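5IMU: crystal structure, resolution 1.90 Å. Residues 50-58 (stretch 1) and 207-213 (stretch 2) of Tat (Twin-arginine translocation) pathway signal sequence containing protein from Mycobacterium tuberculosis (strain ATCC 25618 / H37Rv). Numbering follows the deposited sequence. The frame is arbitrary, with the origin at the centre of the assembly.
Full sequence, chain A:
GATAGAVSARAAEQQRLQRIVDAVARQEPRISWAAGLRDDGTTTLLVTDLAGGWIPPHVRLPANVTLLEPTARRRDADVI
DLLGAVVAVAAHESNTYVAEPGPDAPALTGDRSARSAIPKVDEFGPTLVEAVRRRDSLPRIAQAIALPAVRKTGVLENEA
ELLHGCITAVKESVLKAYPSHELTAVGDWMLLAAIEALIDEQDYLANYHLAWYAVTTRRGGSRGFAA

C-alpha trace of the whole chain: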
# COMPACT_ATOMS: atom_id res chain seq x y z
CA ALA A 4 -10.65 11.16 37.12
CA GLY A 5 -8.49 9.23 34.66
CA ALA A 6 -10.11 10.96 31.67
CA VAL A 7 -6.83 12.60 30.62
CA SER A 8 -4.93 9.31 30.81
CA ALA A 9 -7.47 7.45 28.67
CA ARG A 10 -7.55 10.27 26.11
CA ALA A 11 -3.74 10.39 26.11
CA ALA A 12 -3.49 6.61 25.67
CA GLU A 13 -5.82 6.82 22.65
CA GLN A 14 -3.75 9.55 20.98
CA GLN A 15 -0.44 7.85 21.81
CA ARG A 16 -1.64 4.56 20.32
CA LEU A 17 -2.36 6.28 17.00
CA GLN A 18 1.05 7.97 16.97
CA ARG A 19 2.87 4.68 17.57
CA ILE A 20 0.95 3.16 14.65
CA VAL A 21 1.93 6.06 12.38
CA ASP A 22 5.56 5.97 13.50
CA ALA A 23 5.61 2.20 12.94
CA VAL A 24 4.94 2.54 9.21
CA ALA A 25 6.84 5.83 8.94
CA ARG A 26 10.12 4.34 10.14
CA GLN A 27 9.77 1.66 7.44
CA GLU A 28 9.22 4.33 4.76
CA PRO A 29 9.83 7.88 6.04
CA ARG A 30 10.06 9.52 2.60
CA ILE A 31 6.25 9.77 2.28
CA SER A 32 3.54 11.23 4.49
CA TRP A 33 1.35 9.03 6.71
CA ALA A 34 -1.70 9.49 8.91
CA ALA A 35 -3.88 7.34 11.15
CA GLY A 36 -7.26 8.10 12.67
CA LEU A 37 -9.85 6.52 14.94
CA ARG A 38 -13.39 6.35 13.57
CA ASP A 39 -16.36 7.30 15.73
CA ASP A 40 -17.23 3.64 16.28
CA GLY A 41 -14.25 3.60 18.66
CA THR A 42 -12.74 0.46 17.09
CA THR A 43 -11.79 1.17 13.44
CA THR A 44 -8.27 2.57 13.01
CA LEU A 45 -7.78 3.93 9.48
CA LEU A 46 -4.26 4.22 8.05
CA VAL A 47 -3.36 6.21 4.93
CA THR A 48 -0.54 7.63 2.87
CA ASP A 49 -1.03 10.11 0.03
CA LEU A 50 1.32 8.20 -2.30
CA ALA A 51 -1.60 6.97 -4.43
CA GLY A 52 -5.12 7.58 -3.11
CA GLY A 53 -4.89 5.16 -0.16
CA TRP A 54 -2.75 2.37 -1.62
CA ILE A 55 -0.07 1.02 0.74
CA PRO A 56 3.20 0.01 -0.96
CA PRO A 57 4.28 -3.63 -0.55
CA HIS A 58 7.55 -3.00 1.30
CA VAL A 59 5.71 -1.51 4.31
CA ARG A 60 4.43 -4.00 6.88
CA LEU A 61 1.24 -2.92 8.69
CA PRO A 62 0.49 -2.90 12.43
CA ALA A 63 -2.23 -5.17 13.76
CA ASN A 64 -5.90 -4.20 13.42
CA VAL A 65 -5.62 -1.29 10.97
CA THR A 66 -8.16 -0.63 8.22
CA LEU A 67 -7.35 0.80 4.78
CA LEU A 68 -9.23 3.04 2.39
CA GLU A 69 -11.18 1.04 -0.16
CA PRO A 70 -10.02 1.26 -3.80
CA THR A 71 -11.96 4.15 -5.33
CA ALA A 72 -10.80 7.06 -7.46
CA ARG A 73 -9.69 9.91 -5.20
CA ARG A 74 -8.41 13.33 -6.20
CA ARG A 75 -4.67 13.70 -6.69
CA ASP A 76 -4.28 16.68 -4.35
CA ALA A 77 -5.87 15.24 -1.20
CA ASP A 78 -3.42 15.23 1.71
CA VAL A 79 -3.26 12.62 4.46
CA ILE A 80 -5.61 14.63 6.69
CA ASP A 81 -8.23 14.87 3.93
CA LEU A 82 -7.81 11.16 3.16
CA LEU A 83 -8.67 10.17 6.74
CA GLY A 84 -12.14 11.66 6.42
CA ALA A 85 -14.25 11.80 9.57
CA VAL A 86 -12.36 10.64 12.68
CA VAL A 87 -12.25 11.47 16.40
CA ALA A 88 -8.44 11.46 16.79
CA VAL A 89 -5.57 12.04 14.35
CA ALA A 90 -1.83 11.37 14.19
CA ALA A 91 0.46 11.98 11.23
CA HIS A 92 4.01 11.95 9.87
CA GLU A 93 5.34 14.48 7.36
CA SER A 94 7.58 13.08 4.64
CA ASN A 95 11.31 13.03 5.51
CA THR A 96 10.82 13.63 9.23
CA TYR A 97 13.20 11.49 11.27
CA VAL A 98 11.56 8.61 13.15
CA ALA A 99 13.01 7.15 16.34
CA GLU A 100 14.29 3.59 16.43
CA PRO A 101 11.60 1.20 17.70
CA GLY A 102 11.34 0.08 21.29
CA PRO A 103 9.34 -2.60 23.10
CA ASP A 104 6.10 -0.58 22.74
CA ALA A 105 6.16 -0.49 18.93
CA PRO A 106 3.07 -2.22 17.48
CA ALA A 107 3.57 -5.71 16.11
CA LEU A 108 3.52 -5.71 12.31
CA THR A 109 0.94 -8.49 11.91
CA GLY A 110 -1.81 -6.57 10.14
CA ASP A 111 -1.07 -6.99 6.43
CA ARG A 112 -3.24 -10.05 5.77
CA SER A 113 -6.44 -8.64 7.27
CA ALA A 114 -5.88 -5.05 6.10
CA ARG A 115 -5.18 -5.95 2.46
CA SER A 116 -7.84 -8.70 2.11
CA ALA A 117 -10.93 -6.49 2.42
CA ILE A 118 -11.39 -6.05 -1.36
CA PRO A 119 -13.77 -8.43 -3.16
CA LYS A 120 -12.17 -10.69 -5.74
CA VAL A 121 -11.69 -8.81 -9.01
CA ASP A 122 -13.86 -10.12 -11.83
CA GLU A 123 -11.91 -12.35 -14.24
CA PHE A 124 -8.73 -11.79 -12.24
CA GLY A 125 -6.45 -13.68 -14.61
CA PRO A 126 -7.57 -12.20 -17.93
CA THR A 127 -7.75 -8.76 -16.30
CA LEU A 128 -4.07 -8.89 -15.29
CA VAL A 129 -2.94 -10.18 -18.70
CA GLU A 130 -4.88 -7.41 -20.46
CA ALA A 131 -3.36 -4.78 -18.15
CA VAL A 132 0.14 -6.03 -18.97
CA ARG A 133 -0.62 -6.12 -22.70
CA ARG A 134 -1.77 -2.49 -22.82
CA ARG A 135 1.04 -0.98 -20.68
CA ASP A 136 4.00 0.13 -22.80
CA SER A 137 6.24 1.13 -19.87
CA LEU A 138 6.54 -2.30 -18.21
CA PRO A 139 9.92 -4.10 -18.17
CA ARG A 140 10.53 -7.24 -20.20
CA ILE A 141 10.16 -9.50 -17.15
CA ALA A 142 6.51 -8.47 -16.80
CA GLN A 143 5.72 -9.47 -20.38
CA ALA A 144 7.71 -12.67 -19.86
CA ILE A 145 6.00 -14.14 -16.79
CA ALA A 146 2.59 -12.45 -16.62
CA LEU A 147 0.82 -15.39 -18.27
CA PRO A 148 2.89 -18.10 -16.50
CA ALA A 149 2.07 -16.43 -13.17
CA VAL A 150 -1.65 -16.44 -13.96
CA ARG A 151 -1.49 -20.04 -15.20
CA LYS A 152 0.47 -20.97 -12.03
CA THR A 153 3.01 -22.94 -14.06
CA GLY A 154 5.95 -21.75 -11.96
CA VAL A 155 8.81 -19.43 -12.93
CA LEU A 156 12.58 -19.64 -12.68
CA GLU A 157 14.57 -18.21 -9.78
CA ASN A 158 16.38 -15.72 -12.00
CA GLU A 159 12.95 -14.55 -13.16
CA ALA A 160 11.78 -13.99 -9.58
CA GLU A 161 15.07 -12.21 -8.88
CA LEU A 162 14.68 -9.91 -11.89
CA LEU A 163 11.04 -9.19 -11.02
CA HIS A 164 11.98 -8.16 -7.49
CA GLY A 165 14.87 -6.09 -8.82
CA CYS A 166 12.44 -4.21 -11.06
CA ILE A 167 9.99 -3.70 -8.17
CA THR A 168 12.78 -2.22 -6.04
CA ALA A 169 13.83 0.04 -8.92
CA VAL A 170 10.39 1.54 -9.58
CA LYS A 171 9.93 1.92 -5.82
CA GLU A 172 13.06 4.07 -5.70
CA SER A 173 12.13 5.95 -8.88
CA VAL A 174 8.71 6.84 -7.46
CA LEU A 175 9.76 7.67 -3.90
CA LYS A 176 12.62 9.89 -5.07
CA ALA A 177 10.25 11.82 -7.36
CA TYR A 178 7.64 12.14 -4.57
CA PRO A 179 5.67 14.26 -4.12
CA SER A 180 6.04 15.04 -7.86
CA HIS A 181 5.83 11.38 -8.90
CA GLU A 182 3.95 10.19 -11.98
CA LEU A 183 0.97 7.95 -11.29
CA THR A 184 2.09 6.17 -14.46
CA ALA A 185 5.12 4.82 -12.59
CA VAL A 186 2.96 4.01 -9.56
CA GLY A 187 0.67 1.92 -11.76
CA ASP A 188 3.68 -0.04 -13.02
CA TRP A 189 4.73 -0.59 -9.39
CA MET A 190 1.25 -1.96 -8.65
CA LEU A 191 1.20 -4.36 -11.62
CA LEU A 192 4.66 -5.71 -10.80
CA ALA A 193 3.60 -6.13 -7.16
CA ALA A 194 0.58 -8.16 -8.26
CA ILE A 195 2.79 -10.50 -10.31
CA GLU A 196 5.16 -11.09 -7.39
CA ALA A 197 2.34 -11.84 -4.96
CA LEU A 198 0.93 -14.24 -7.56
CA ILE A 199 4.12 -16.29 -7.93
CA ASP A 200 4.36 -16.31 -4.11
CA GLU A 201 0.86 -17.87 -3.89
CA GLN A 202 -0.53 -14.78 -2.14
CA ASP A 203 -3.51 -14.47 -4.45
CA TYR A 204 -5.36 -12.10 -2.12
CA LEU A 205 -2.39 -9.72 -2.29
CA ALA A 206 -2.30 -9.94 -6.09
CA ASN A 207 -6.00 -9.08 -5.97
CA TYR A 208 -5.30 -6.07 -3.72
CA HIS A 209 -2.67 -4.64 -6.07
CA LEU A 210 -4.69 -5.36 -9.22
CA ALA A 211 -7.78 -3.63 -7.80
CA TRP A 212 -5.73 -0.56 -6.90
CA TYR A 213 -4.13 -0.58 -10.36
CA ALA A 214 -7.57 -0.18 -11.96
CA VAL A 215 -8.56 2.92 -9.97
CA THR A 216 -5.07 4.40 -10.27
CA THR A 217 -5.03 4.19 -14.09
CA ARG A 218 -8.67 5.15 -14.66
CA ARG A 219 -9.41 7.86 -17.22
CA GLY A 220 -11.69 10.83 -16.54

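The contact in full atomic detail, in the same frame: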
# COMPACT_ATOMS: atom_id res chain seq x y z
N LEU A 50 0.53 8.64 -1.15
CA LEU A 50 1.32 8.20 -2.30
C LEU A 50 0.43 7.95 -3.52
O LEU A 50 0.76 8.36 -4.64
CB LEU A 50 2.11 6.94 -1.95
CG LEU A 50 2.98 6.30 -3.03
CD1 LEU A 50 4.11 7.23 -3.47
CD2 LEU A 50 3.54 4.97 -2.54
N ALA A 51 -0.71 7.29 -3.32
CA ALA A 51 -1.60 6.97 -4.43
C ALA A 51 -3.02 6.67 -3.97
O ALA A 51 -3.51 5.55 -4.13
CB ALA A 51 -1.05 5.78 -5.22
N GLY A 52 -3.70 7.67 -3.40
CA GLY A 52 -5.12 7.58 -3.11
C GLY A 52 -5.53 6.62 -2.01
O GLY A 52 -6.72 6.34 -1.88
N GLY A 53 -4.59 6.11 -1.22
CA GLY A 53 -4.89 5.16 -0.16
C GLY A 53 -4.19 3.82 -0.31
O GLY A 53 -4.27 2.99 0.61
N TRP A 54 -3.53 3.58 -1.43
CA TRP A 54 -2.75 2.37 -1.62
C TRP A 54 -1.55 2.37 -0.68
O TRP A 54 -0.94 3.41 -0.42
CB TRP A 54 -2.30 2.28 -3.08
CG TRP A 54 -1.46 1.10 -3.45
CD1 TRP A 54 -1.87 -0.19 -3.60
CD2 TRP A 54 -0.07 1.12 -3.79
NE1 TRP A 54 -0.82 -0.98 -3.99
CE2 TRP A 54 0.30 -0.20 -4.11
CE3 TRP A 54 0.91 2.12 -3.85
CZ2 TRP A 54 1.61 -0.55 -4.48
CZ3 TRP A 54 2.20 1.78 -4.21
CH2 TRP A 54 2.54 0.46 -4.52
N ILE A 55 -1.22 1.20 -0.15
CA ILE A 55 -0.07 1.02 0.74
C ILE A 55 0.98 0.21 -0.00
O ILE A 55 0.69 -0.90 -0.46
CB ILE A 55 -0.47 0.33 2.06
CG1 ILE A 55 -1.67 1.03 2.70
CG2 ILE A 55 0.71 0.31 3.02
CD1 ILE A 55 -1.47 2.51 2.94
N PRO A 56 2.21 0.72 -0.15
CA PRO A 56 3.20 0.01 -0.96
C PRO A 56 3.60 -1.31 -0.31
O PRO A 56 3.50 -1.46 0.92
CB PRO A 56 4.38 0.99 -1.02
CG PRO A 56 4.21 1.86 0.18
CD PRO A 56 2.72 2.00 0.36
N PRO A 57 4.07 -2.28 -1.10
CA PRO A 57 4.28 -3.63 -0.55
C PRO A 57 5.41 -3.73 0.46
O PRO A 57 5.39 -4.64 1.30
CB PRO A 57 4.58 -4.48 -1.80
CG PRO A 57 4.18 -3.64 -2.97
CD PRO A 57 4.35 -2.22 -2.54
N HIS A 58 6.41 -2.84 0.41
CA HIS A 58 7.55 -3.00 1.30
C HIS A 58 7.29 -2.48 2.71
O HIS A 58 8.19 -2.55 3.55
CB HIS A 58 8.79 -2.31 0.71
CG HIS A 58 8.70 -0.82 0.65
ND1 HIS A 58 7.81 -0.16 -0.17
CD2 HIS A 58 9.40 0.14 1.31
CE1 HIS A 58 7.96 1.15 -0.01
NE2 HIS A 58 8.91 1.35 0.88
N ASN A 207 -4.70 -9.72 -5.80
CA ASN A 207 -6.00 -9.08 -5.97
C ASN A 207 -5.97 -7.64 -5.47
O ASN A 207 -6.45 -6.72 -6.15
CB ASN A 207 -7.07 -9.89 -5.24
CG ASN A 207 -8.47 -9.42 -5.56
OD1 ASN A 207 -8.98 -9.64 -6.66
ND2 ASN A 207 -9.12 -8.79 -4.58
N TYR A 208 -5.39 -7.42 -4.29
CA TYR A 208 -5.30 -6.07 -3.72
C TYR A 208 -4.59 -5.12 -4.68
O TYR A 208 -5.07 -4.01 -4.94
CB TYR A 208 -4.57 -6.14 -2.37
CG TYR A 208 -4.18 -4.81 -1.77
CD1 TYR A 208 -5.04 -4.13 -0.91
CD2 TYR A 208 -2.94 -4.24 -2.02
CE1 TYR A 208 -4.68 -2.92 -0.34
CE2 TYR A 208 -2.57 -3.03 -1.46
CZ TYR A 208 -3.44 -2.37 -0.62
OH TYR A 208 -3.08 -1.17 -0.06
N HIS A 209 -3.44 -5.54 -5.21
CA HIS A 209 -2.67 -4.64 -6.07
C HIS A 209 -3.36 -4.45 -7.42
O HIS A 209 -3.31 -3.35 -7.99
CB HIS A 209 -1.26 -5.19 -6.25
CG HIS A 209 -0.42 -5.10 -5.02
ND1 HIS A 209 -0.13 -3.90 -4.39
CD2 HIS A 209 0.19 -6.06 -4.28
CE1 HIS A 209 0.62 -4.13 -3.33
NE2 HIS A 209 0.83 -5.43 -3.24
N LEU A 210 -3.99 -5.49 -7.95
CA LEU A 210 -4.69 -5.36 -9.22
C LEU A 210 -5.89 -4.43 -9.10
O LEU A 210 -6.15 -3.63 -10.01
CB LEU A 210 -5.14 -6.74 -9.72
CG LEU A 210 -5.01 -7.07 -11.21
CD1 LEU A 210 -6.19 -7.91 -11.67
CD2 LEU A 210 -4.86 -5.82 -12.07
N ALA A 211 -6.64 -4.53 -8.00
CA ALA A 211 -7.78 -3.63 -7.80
C ALA A 211 -7.33 -2.18 -7.72
O ALA A 211 -7.95 -1.29 -8.31
CB ALA A 211 -8.54 -4.03 -6.54
N TRP A 212 -6.23 -1.92 -7.00
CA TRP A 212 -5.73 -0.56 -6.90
C TRP A 212 -5.15 -0.07 -8.22
O TRP A 212 -5.19 1.13 -8.50
CB TRP A 212 -4.69 -0.46 -5.79
CG TRP A 212 -5.31 -0.19 -4.45
CD1 TRP A 212 -5.54 -1.08 -3.45
CD2 TRP A 212 -5.80 1.08 -3.99
NE1 TRP A 212 -6.14 -0.45 -2.38
CE2 TRP A 212 -6.31 0.88 -2.69
CE3 TRP A 212 -5.86 2.36 -4.55
CZ2 TRP A 212 -6.86 1.91 -1.94
CZ3 TRP A 212 -6.41 3.38 -3.80
CH2 TRP A 212 -6.90 3.16 -2.51
N TYR A 213 -4.62 -0.98 -9.04
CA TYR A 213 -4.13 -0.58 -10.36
C TYR A 213 -5.27 -0.00 -11.20
O TYR A 213 -5.07 0.98 -11.93
CB TYR A 213 -3.48 -1.76 -11.07
CG TYR A 213 -3.04 -1.43 -12.49
CD1 TYR A 213 -1.83 -0.80 -12.72
CD2 TYR A 213 -3.84 -1.75 -13.58
CE1 TYR A 213 -1.42 -0.49 -14.01
CE2 TYR A 213 -3.45 -1.44 -14.87
CZ TYR A 213 -2.24 -0.81 -15.08
OH TYR A 213 -1.84 -0.51 -16.36
O HOH W 1 -4.87 0.28 0.68

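Residues 207-213 lie within a longer helix, as the i to i+4 bonds from Ala211 N to Asn207 O (2.9 Å) and from Tyr213 N to His209 O (2.9 Å) attest. Residues 50-58 form no regular helix or strand, but a type I' turn runs from Ala51 to Trp54, closed by a weak hydrogen bond from Trp54 N to Ala51 O at 3.3 Å. Both central residues of the turn are glycines with positive phi, 69° at Gly52 and 120° at Gly53. At Gly53 the backbone angles would jam a CB against the preceding carbonyl oxygen, and an ideal CB would also sit only 3.0 Å from Trp212 CH2. The two stretches approach most closely, CA to CA, at Trp54 and Trp212 (6.7 Å).

Trp212 points its CA-to-CB bond toward the loop and lays its indole against the turn: Gly52 O meets the ring edge, 3.2 Å from Trp212 CH2. One face of the same indole receives Trp54, whose CB stands 4.1 Å from the six-membered ring centroid and 23° off its normal, a CH-pi contact. Trp54 CD1 also packs 3.5 Å from Trp212 CG and 3.6 Å from Tyr208 CE2, so the contact is apolar on both counts. The Trp54 five-membered ring and the Tyr208 ring are nearly parallel (23°) but slid apart, and barely overlap.

Two direct hydrogen bonds add directionality. Trp54 NE1 donates to His209 ND1 (3.0 Å, 157°), an in-plane approach that requires ND1 to act as acceptor; the rings consequently meet rim to rim. Ile55 N donates to Tyr208 OH (3.0 Å, 158°), satisfying a loop amide with a helix side chain. A water bridges the same hydroxyl, 2.4 Å from Tyr208 OH, to the turn, donating to Gly53 O at 2.8 Å. Pro57 CG, 3.6 Å from His209 CE1, extends the contact along the loop.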